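Local coordinates for putative lipoprotein (Bacteroides fragilis, PDB 3QNK) that is of unknown function but, as a SusD-like outer-membrane lipoprotein, probably binds glycans at the cell surface for import, at residues L215-T219 with M417-G423; T219-R225 with P317-N322. All blocks are in the same frame, centred on the assembly; numbering follows the deposited sequence.

Contact 1 (L215-T219 with M417-G423)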
ATOM      1  N   LEU B 215     -29.819  24.355  -4.698  1.00 56.39           N
ATOM      2  CA  LEU B 215     -29.306  23.857  -5.985  1.00 53.07           C
ATOM      3  C   LEU B 215     -28.819  25.017  -6.837  1.00 56.49           C
ATOM      4  O   LEU B 215     -29.526  26.021  -6.962  1.00 57.37           O
ATOM      5  CB  LEU B 215     -30.356  23.060  -6.775  1.00 51.86           C
ATOM      6  CG  LEU B 215     -30.815  21.717  -6.216  1.00 56.72           C
ATOM      7  CD1 LEU B 215     -31.952  21.160  -7.027  1.00 57.03           C
ATOM      8  CD2 LEU B 215     -29.699  20.701  -6.199  1.00 57.28           C
ATOM      9  N   VAL B 216     -27.586  24.913  -7.376  1.00 51.70           N
ATOM     10  CA  VAL B 216     -27.001  25.936  -8.263  1.00 50.70           C
ATOM     11  C   VAL B 216     -27.849  25.945  -9.542  1.00 58.90           C
ATOM     12  O   VAL B 216     -28.268  24.874 -10.008  1.00 59.81           O
ATOM     13  CB  VAL B 216     -25.507  25.592  -8.550  1.00 51.77           C
ATOM     14  CG1 VAL B 216     -24.945  26.298  -9.783  1.00 51.28           C
ATOM     15  CG2 VAL B 216     -24.624  25.808  -7.338  1.00 51.20           C
ATOM     16  N   ASP B 217     -28.122  27.127 -10.095  1.00 57.69           N
ATOM     17  CA  ASP B 217     -28.861  27.241 -11.357  1.00 58.02           C
ATOM     18  C   ASP B 217     -28.042  26.549 -12.475  1.00 60.70           C
ATOM     19  O   ASP B 217     -26.866  26.850 -12.642  1.00 60.80           O
ATOM     20  CB  ASP B 217     -29.123  28.734 -11.681  1.00 61.21           C
ATOM     21  CG  ASP B 217     -29.842  29.068 -12.980  1.00 73.57           C
ATOM     22  OD1 ASP B 217     -30.301  28.133 -13.669  1.00 72.31           O
ATOM     23  OD2 ASP B 217     -29.981  30.276 -13.286  1.00 86.47           O
ATOM     24  N   GLY B 218     -28.658  25.609 -13.175  1.00 55.74           N
ATOM     25  CA  GLY B 218     -28.000  24.897 -14.253  1.00 54.78           C
ATOM     26  C   GLY B 218     -28.697  25.007 -15.590  1.00 60.02           C
ATOM     27  O   GLY B 218     -28.630  24.079 -16.397  1.00 60.29           O
ATOM     28  N   THR B 219     -29.332  26.143 -15.857  1.00 57.65           N
ATOM     29  CA  THR B 219     -30.095  26.352 -17.088  1.00 58.38           C
ATOM     30  C   THR B 219     -29.202  26.537 -18.316  1.00 63.16           C
ATOM     31  O   THR B 219     -29.705  26.495 -19.442  1.00 63.09           O
ATOM     32  CB  THR B 219     -31.092  27.492 -16.921  1.00 62.97           C
ATOM     33  OG1 THR B 219     -30.435  28.615 -16.330  1.00 67.38           O
ATOM     34  CG2 THR B 219     -32.305  27.062 -16.088  1.00 54.47           C
HETATM   35  N   MSE B 417     -37.446  18.410  -9.356  1.00 56.38           N
HETATM   36  CA  MSE B 417     -36.588  19.500  -8.875  1.00 55.65           C
HETATM   37  C   MSE B 417     -35.263  19.488  -9.641  1.00 57.13           C
HETATM   38  O   MSE B 417     -34.756  20.538 -10.030  1.00 57.09           O
HETATM   39  CB  MSE B 417     -36.331  19.347  -7.372  1.00 57.75           C
HETATM   40  CG  MSE B 417     -37.537  19.672  -6.541  1.00 65.53           C
HETATM   41 SE   MSE B 417     -37.978  21.569  -6.596  0.75 74.08          SE
HETATM   42  CE  MSE B 417     -36.313  22.369  -5.929  1.00 69.92           C
ATOM     43  N   ILE B 418     -34.742  18.283  -9.900  1.00 53.47           N
ATOM     44  CA  ILE B 418     -33.490  18.034 -10.629  1.00 52.93           C
ATOM     45  C   ILE B 418     -33.644  18.428 -12.120  1.00 57.84           C
ATOM     46  O   ILE B 418     -32.730  19.041 -12.702  1.00 57.57           O
ATOM     47  CB  ILE B 418     -33.059  16.566 -10.421  1.00 54.15           C
ATOM     48  CG1 ILE B 418     -32.751  16.279  -8.928  1.00 54.10           C
ATOM     49  CG2 ILE B 418     -31.902  16.142 -11.326  1.00 54.36           C
ATOM     50  CD1 ILE B 418     -31.872  17.287  -8.196  1.00 57.50           C
ATOM     51  N   ARG B 419     -34.809  18.111 -12.706  1.00 53.75           N
ATOM     52  CA  ARG B 419     -35.131  18.457 -14.088  1.00 53.31           C
ATOM     53  C   ARG B 419     -35.388  19.959 -14.229  1.00 57.91           C
ATOM     54  O   ARG B 419     -34.951  20.567 -15.204  1.00 59.15           O
ATOM     55  CB  ARG B 419     -36.362  17.682 -14.597  1.00 51.30           C
ATOM     56  CG  ARG B 419     -36.400  16.220 -14.250  1.00 45.64           C
ATOM     57  CD  ARG B 419     -37.461  15.576 -15.098  1.00 54.50           C
ATOM     58  NE  ARG B 419     -36.814  14.928 -16.228  1.00 60.70           N
ATOM     59  CZ  ARG B 419     -37.111  15.136 -17.497  1.00 60.22           C
ATOM     60  NH1 ARG B 419     -38.112  15.928 -17.830  1.00 54.19           N
ATOM     61  NH2 ARG B 419     -36.430  14.537 -18.437  1.00 57.01           N
ATOM     62  N   GLN B 420     -36.112  20.551 -13.280  1.00 54.05           N
ATOM     63  CA  GLN B 420     -36.383  21.987 -13.316  1.00 55.56           C
ATOM     64  C   GLN B 420     -35.089  22.783 -13.327  1.00 56.75           C
ATOM     65  O   GLN B 420     -35.020  23.785 -14.030  1.00 57.06           O
ATOM     66  CB  GLN B 420     -37.259  22.451 -12.127  1.00 58.36           C
ATOM     67  CG  GLN B 420     -38.766  22.211 -12.300  1.00 86.12           C
ATOM     68  CD  GLN B 420     -39.556  22.363 -10.993  1.00106.81           C
ATOM     69  OE1 GLN B 420     -40.400  21.493 -10.617  1.00 95.06           O
ATOM     70  NE2 GLN B 420     -39.319  23.496 -10.289  1.00 91.92           N
ATOM     71  N   ARG B 421     -34.035  22.296 -12.620  1.00 51.39           N
ATOM     72  CA  ARG B 421     -32.834  23.108 -12.524  1.00 51.31           C
ATOM     73  C   ARG B 421     -31.983  23.109 -13.795  1.00 54.58           C
ATOM     74  O   ARG B 421     -31.066  23.927 -13.867  1.00 54.20           O
ATOM     75  CB  ARG B 421     -32.007  22.858 -11.243  1.00 48.69           C
ATOM     76  CG  ARG B 421     -31.010  21.808 -11.326  1.00 61.55           C
ATOM     77  CD  ARG B 421     -29.577  22.218 -11.569  1.00 56.23           C
ATOM     78  NE  ARG B 421     -28.825  21.064 -11.100  1.00 50.73           N
ATOM     79  CZ  ARG B 421     -28.060  21.090 -10.024  1.00 62.67           C
ATOM     80  NH1 ARG B 421     -27.765  22.248  -9.441  1.00 52.25           N
ATOM     81  NH2 ARG B 421     -27.533  19.972  -9.554  1.00 43.82           N
ATOM     82  N   VAL B 422     -32.335  22.289 -14.814  1.00 51.33           N
ATOM     83  CA  VAL B 422     -31.644  22.249 -16.116  1.00 50.03           C
ATOM     84  C   VAL B 422     -32.632  22.571 -17.268  1.00 56.11           C
ATOM     85  O   VAL B 422     -32.386  22.216 -18.437  1.00 58.64           O
ATOM     86  CB  VAL B 422     -30.879  20.923 -16.347  1.00 51.38           C
ATOM     87  CG1 VAL B 422     -29.689  20.827 -15.392  1.00 51.06           C
ATOM     88  CG2 VAL B 422     -31.792  19.701 -16.236  1.00 49.92           C
ATOM     89  N   GLY B 423     -33.746  23.210 -16.921  1.00 51.38           N
ATOM     90  CA  GLY B 423     -34.782  23.603 -17.873  1.00 50.80           C
ATOM     91  C   GLY B 423     -35.562  22.485 -18.538  1.00 53.37           C
ATOM     92  O   GLY B 423     -36.167  22.695 -19.597  1.00 53.65           O
TER
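In the SusD-like, largely helical fold, helix 408-420 closes in a Schellman motif with G423, at positive phi, as the C-prime residue, and an arginine of that closing turn holds a distant loop: R421 NH1 donates to V216 O at 2.7 Å. The same guanidinium is salt-bridged to E237 through NH1 and to E446 through NH2, so the loop carbonyl shares a group that two carboxylates also hold. Because the chain turns there, R421 O is available to the loop and accepts a weak bond from G218 N at 3.0 Å. Close by, V422 CA makes a CH···O contact with G218 O, 3.5 Å away. The loop holds its own bend with an Asx turn, in which D217 OD1 accepts from T219 N (3.1 Å); it also accepts from T219 OG1 (2.7 Å). G218 suits its position, since a CB there would sit tight against R421 CD, 3.1 Å away. Farther out, L215 sets CD2 over one face of the R421 guanidinium, and Y395 of helix 391-405 packs against L215, M417 and I418. The apolar edge of the contact is L215 CD1 lying 4.0 Å from I418 CD1.

Contact 2 (T219-R225 with P317-N322)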
ATOM      1  N   THR B 219     -29.332  26.143 -15.857  1.00 57.65           N
ATOM      2  CA  THR B 219     -30.095  26.352 -17.088  1.00 58.38           C
ATOM      3  C   THR B 219     -29.202  26.537 -18.316  1.00 63.16           C
ATOM      4  O   THR B 219     -29.705  26.495 -19.442  1.00 63.09           O
ATOM      5  CB  THR B 219     -31.092  27.492 -16.921  1.00 62.97           C
ATOM      6  OG1 THR B 219     -30.435  28.615 -16.330  1.00 67.38           O
ATOM      7  CG2 THR B 219     -32.305  27.062 -16.088  1.00 54.47           C
ATOM      8  N   THR B 220     -27.886  26.695 -18.109  1.00 60.08           N
ATOM      9  CA  THR B 220     -26.891  26.715 -19.184  1.00 59.22           C
ATOM     10  C   THR B 220     -25.773  25.727 -18.825  1.00 60.08           C
ATOM     11  O   THR B 220     -25.518  25.505 -17.629  1.00 59.39           O
ATOM     12  CB  THR B 220     -26.338  28.116 -19.491  1.00 68.95           C
ATOM     13  OG1 THR B 220     -25.503  28.565 -18.438  1.00 75.95           O
ATOM     14  CG2 THR B 220     -27.393  29.122 -19.819  1.00 64.58           C
ATOM     15  N   PRO B 221     -25.110  25.107 -19.835  1.00 53.77           N
ATOM     16  CA  PRO B 221     -23.993  24.177 -19.541  1.00 51.46           C
ATOM     17  C   PRO B 221     -22.909  24.776 -18.631  1.00 55.02           C
ATOM     18  O   PRO B 221     -22.512  24.131 -17.660  1.00 51.84           O
ATOM     19  CB  PRO B 221     -23.424  23.892 -20.929  1.00 52.66           C
ATOM     20  CG  PRO B 221     -24.565  24.089 -21.833  1.00 57.11           C
ATOM     21  CD  PRO B 221     -25.299  25.251 -21.289  1.00 53.86           C
ATOM     22  N   GLU B 222     -22.474  26.035 -18.928  1.00 54.85           N
ATOM     23  CA  GLU B 222     -21.478  26.761 -18.147  1.00 54.98           C
ATOM     24  C   GLU B 222     -21.959  26.887 -16.698  1.00 58.73           C
ATOM     25  O   GLU B 222     -21.201  26.580 -15.783  1.00 58.58           O
ATOM     26  CB  GLU B 222     -21.204  28.132 -18.775  1.00 57.69           C
ATOM     27  N   LYS B 223     -23.241  27.275 -16.493  1.00 56.22           N
ATOM     28  CA  LYS B 223     -23.864  27.431 -15.165  1.00 55.58           C
ATOM     29  C   LYS B 223     -23.833  26.120 -14.372  1.00 55.92           C
ATOM     30  O   LYS B 223     -23.448  26.128 -13.214  1.00 53.52           O
ATOM     31  CB  LYS B 223     -25.313  27.922 -15.285  1.00 58.07           C
ATOM     32  CG  LYS B 223     -25.465  29.428 -15.263  1.00 67.13           C
ATOM     33  CD  LYS B 223     -26.896  29.804 -15.595  1.00 68.38           C
ATOM     34  CE  LYS B 223     -27.152  31.265 -15.390  1.00 74.42           C
ATOM     35  NZ  LYS B 223     -28.600  31.575 -15.532  1.00 96.49           N
ATOM     36  N   TYR B 224     -24.213  24.999 -15.001  1.00 53.42           N
ATOM     37  CA  TYR B 224     -24.206  23.684 -14.359  1.00 52.42           C
ATOM     38  C   TYR B 224     -22.783  23.269 -13.987  1.00 58.13           C
ATOM     39  O   TYR B 224     -22.555  22.897 -12.833  1.00 56.91           O
ATOM     40  CB  TYR B 224     -24.860  22.632 -15.255  1.00 51.98           C
ATOM     41  CG  TYR B 224     -25.017  21.282 -14.583  1.00 52.50           C
ATOM     42  CD1 TYR B 224     -26.149  20.983 -13.828  1.00 54.21           C
ATOM     43  CD2 TYR B 224     -24.055  20.289 -14.735  1.00 51.45           C
ATOM     44  CE1 TYR B 224     -26.309  19.734 -13.232  1.00 53.86           C
ATOM     45  CE2 TYR B 224     -24.193  19.050 -14.122  1.00 50.63           C
ATOM     46  CZ  TYR B 224     -25.327  18.773 -13.383  1.00 57.80           C
ATOM     47  OH  TYR B 224     -25.465  17.547 -12.788  1.00 60.76           O
ATOM     48  N   ARG B 225     -21.818  23.379 -14.945  1.00 56.45           N
ATOM     49  CA  ARG B 225     -20.394  23.040 -14.730  1.00 55.31           C
ATOM     50  C   ARG B 225     -19.751  23.845 -13.617  1.00 56.99           C
ATOM     51  O   ARG B 225     -18.779  23.386 -13.022  1.00 57.72           O
ATOM     52  CB  ARG B 225     -19.575  23.260 -15.993  1.00 53.26           C
ATOM     53  CG  ARG B 225     -19.802  22.214 -17.040  1.00 46.95           C
ATOM     54  CD  ARG B 225     -18.784  22.304 -18.117  1.00 41.23           C
ATOM     55  NE  ARG B 225     -18.707  23.637 -18.732  1.00 53.02           N
ATOM     56  CZ  ARG B 225     -19.169  23.956 -19.941  1.00 62.87           C
ATOM     57  NH1 ARG B 225     -19.748  23.034 -20.709  1.00 47.10           N
ATOM     58  NH2 ARG B 225     -19.026  25.185 -20.403  1.00 48.34           N
ATOM     59  N   PRO B 317     -28.770  20.945 -20.924  1.00 56.21           N
ATOM     60  CA  PRO B 317     -27.461  21.457 -20.454  1.00 55.61           C
ATOM     61  C   PRO B 317     -26.451  20.435 -19.903  1.00 56.92           C
ATOM     62  O   PRO B 317     -25.255  20.622 -20.132  1.00 57.05           O
ATOM     63  CB  PRO B 317     -27.859  22.455 -19.362  1.00 58.05           C
ATOM     64  CG  PRO B 317     -29.160  22.997 -19.818  1.00 62.10           C
ATOM     65  CD  PRO B 317     -29.869  21.822 -20.445  1.00 57.91           C
ATOM     66  N   ARG B 318     -26.903  19.360 -19.206  1.00 50.07           N
ATOM     67  CA  ARG B 318     -25.994  18.371 -18.590  1.00 46.22           C
ATOM     68  C   ARG B 318     -25.198  17.619 -19.639  1.00 51.88           C
ATOM     69  O   ARG B 318     -24.120  17.111 -19.328  1.00 52.43           O
ATOM     70  CB  ARG B 318     -26.733  17.395 -17.671  1.00 38.28           C
ATOM     71  CG  ARG B 318     -27.313  18.051 -16.419  1.00 45.81           C
ATOM     72  CD  ARG B 318     -28.171  17.118 -15.591  1.00 46.14           C
ATOM     73  NE  ARG B 318     -29.348  16.649 -16.317  1.00 55.90           N
ATOM     74  CZ  ARG B 318     -30.322  15.922 -15.779  1.00 59.09           C
ATOM     75  NH1 ARG B 318     -30.283  15.590 -14.503  1.00 45.90           N
ATOM     76  NH2 ARG B 318     -31.345  15.529 -16.515  1.00 46.74           N
ATOM     77  N   PHE B 319     -25.690  17.581 -20.891  1.00 47.80           N
ATOM     78  CA  PHE B 319     -24.970  16.927 -21.971  1.00 45.79           C
ATOM     79  C   PHE B 319     -23.653  17.674 -22.240  1.00 51.17           C
ATOM     80  O   PHE B 319     -22.592  17.062 -22.177  1.00 50.19           O
ATOM     81  CB  PHE B 319     -25.820  16.820 -23.237  1.00 46.33           C
ATOM     82  CG  PHE B 319     -25.033  16.343 -24.431  1.00 47.57           C
ATOM     83  CD1 PHE B 319     -24.745  14.988 -24.601  1.00 46.88           C
ATOM     84  CD2 PHE B 319     -24.536  17.249 -25.368  1.00 50.56           C
ATOM     85  CE1 PHE B 319     -24.011  14.550 -25.695  1.00 46.60           C
ATOM     86  CE2 PHE B 319     -23.787  16.804 -26.461  1.00 51.94           C
ATOM     87  CZ  PHE B 319     -23.545  15.456 -26.623  1.00 47.66           C
ATOM     88  N   TYR B 320     -23.733  18.995 -22.502  1.00 48.66           N
ATOM     89  CA  TYR B 320     -22.587  19.872 -22.803  1.00 48.19           C
ATOM     90  C   TYR B 320     -21.731  20.102 -21.567  1.00 52.61           C
ATOM     91  O   TYR B 320     -20.556  20.425 -21.693  1.00 51.99           O
ATOM     92  CB  TYR B 320     -23.062  21.220 -23.406  1.00 48.21           C
ATOM     93  CG  TYR B 320     -23.933  21.024 -24.631  1.00 47.14           C
ATOM     94  CD1 TYR B 320     -23.381  20.626 -25.849  1.00 48.11           C
ATOM     95  CD2 TYR B 320     -25.323  21.090 -24.540  1.00 46.48           C
ATOM     96  CE1 TYR B 320     -24.186  20.381 -26.961  1.00 46.63           C
ATOM     97  CE2 TYR B 320     -26.138  20.850 -25.649  1.00 45.76           C
ATOM     98  CZ  TYR B 320     -25.570  20.498 -26.852  1.00 48.95           C
ATOM     99  OH  TYR B 320     -26.418  20.206 -27.896  1.00 48.24           O
ATOM    100  N   ALA B 321     -22.307  19.872 -20.387  1.00 50.10           N
ATOM    101  CA  ALA B 321     -21.636  20.004 -19.103  1.00 49.84           C
ATOM    102  C   ALA B 321     -20.780  18.793 -18.798  1.00 54.60           C
ATOM    103  O   ALA B 321     -19.784  18.928 -18.092  1.00 57.86           O
ATOM    104  CB  ALA B 321     -22.662  20.189 -17.997  1.00 50.30           C
ATOM    105  N   ASN B 322     -21.163  17.608 -19.295  1.00 47.37           N
ATOM    106  CA  ASN B 322     -20.452  16.364 -19.015  1.00 45.91           C
ATOM    107  C   ASN B 322     -19.572  15.820 -20.150  1.00 49.01           C
ATOM    108  O   ASN B 322     -18.593  15.104 -19.871  1.00 48.09           O
ATOM    109  CB  ASN B 322     -21.476  15.265 -18.725  1.00 49.07           C
ATOM    110  CG  ASN B 322     -22.069  15.267 -17.358  1.00 65.50           C
ATOM    111  OD1 ASN B 322     -21.695  14.442 -16.531  1.00 59.82           O
ATOM    112  ND2 ASN B 322     -23.080  16.103 -17.127  1.00 50.02           N
TER
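Two short helices far apart in sequence, 221-225 and 317-322, cross at 64° with their axes 8.1 Å apart, joining the chain after helix 198-209 to the SusD-family region. P317 comes first: its CG lies 3.6 Å from T219 O, and its CB is 4.3 Å from P221 CD, so proline meets proline where helix 221-225 begins, just after its N-cap T220. R318 follows, laying CG over the Y224 ring in a CH-pi contact 3.8 Å from the centroid, while its guanidinium runs on to E446, E442 and E316. Y320 offers CB to P221 CG at 3.6 Å, and its hydroxyl is bonded to Y312 O. Y320 O takes a weak bond from R225 NH1 (2.9 Å), an arginine paired more strongly with D368. A321 sets CB between Y224 CD2, 3.5 Å away, and R225 CG, 3.6 Å away. N322 ND2 turns back to R318 O at 2.6 Å. Backbone bonds from A321 to K363 and from N322 to W362 tie this helix to the chain beyond strand 360-361, while R318 bridges to helix 432-446.

The pair illustrates how one short run of chain can be fixed twice in succession. Contacts 1 and 2 share T219, their centres are 10 Å apart, and along the sequence contact 2 is nested inside the loop that contact 1 closes. A salt bridge joins them on the 215-225 side, D217 OD2 to K223 NZ at 2.9 Å. P317 CD lies 3.2 Å from V422 O, and P317 CB lies 3.5 Å from G218 O, so P317 touches both segments of contact 1. R421 NE also approaches Y224 CE1 to 3.6 Å. E446 completes the connection, pairing with R421 of contact 1 and R318 of contact 2, so helix 432-446 serves both.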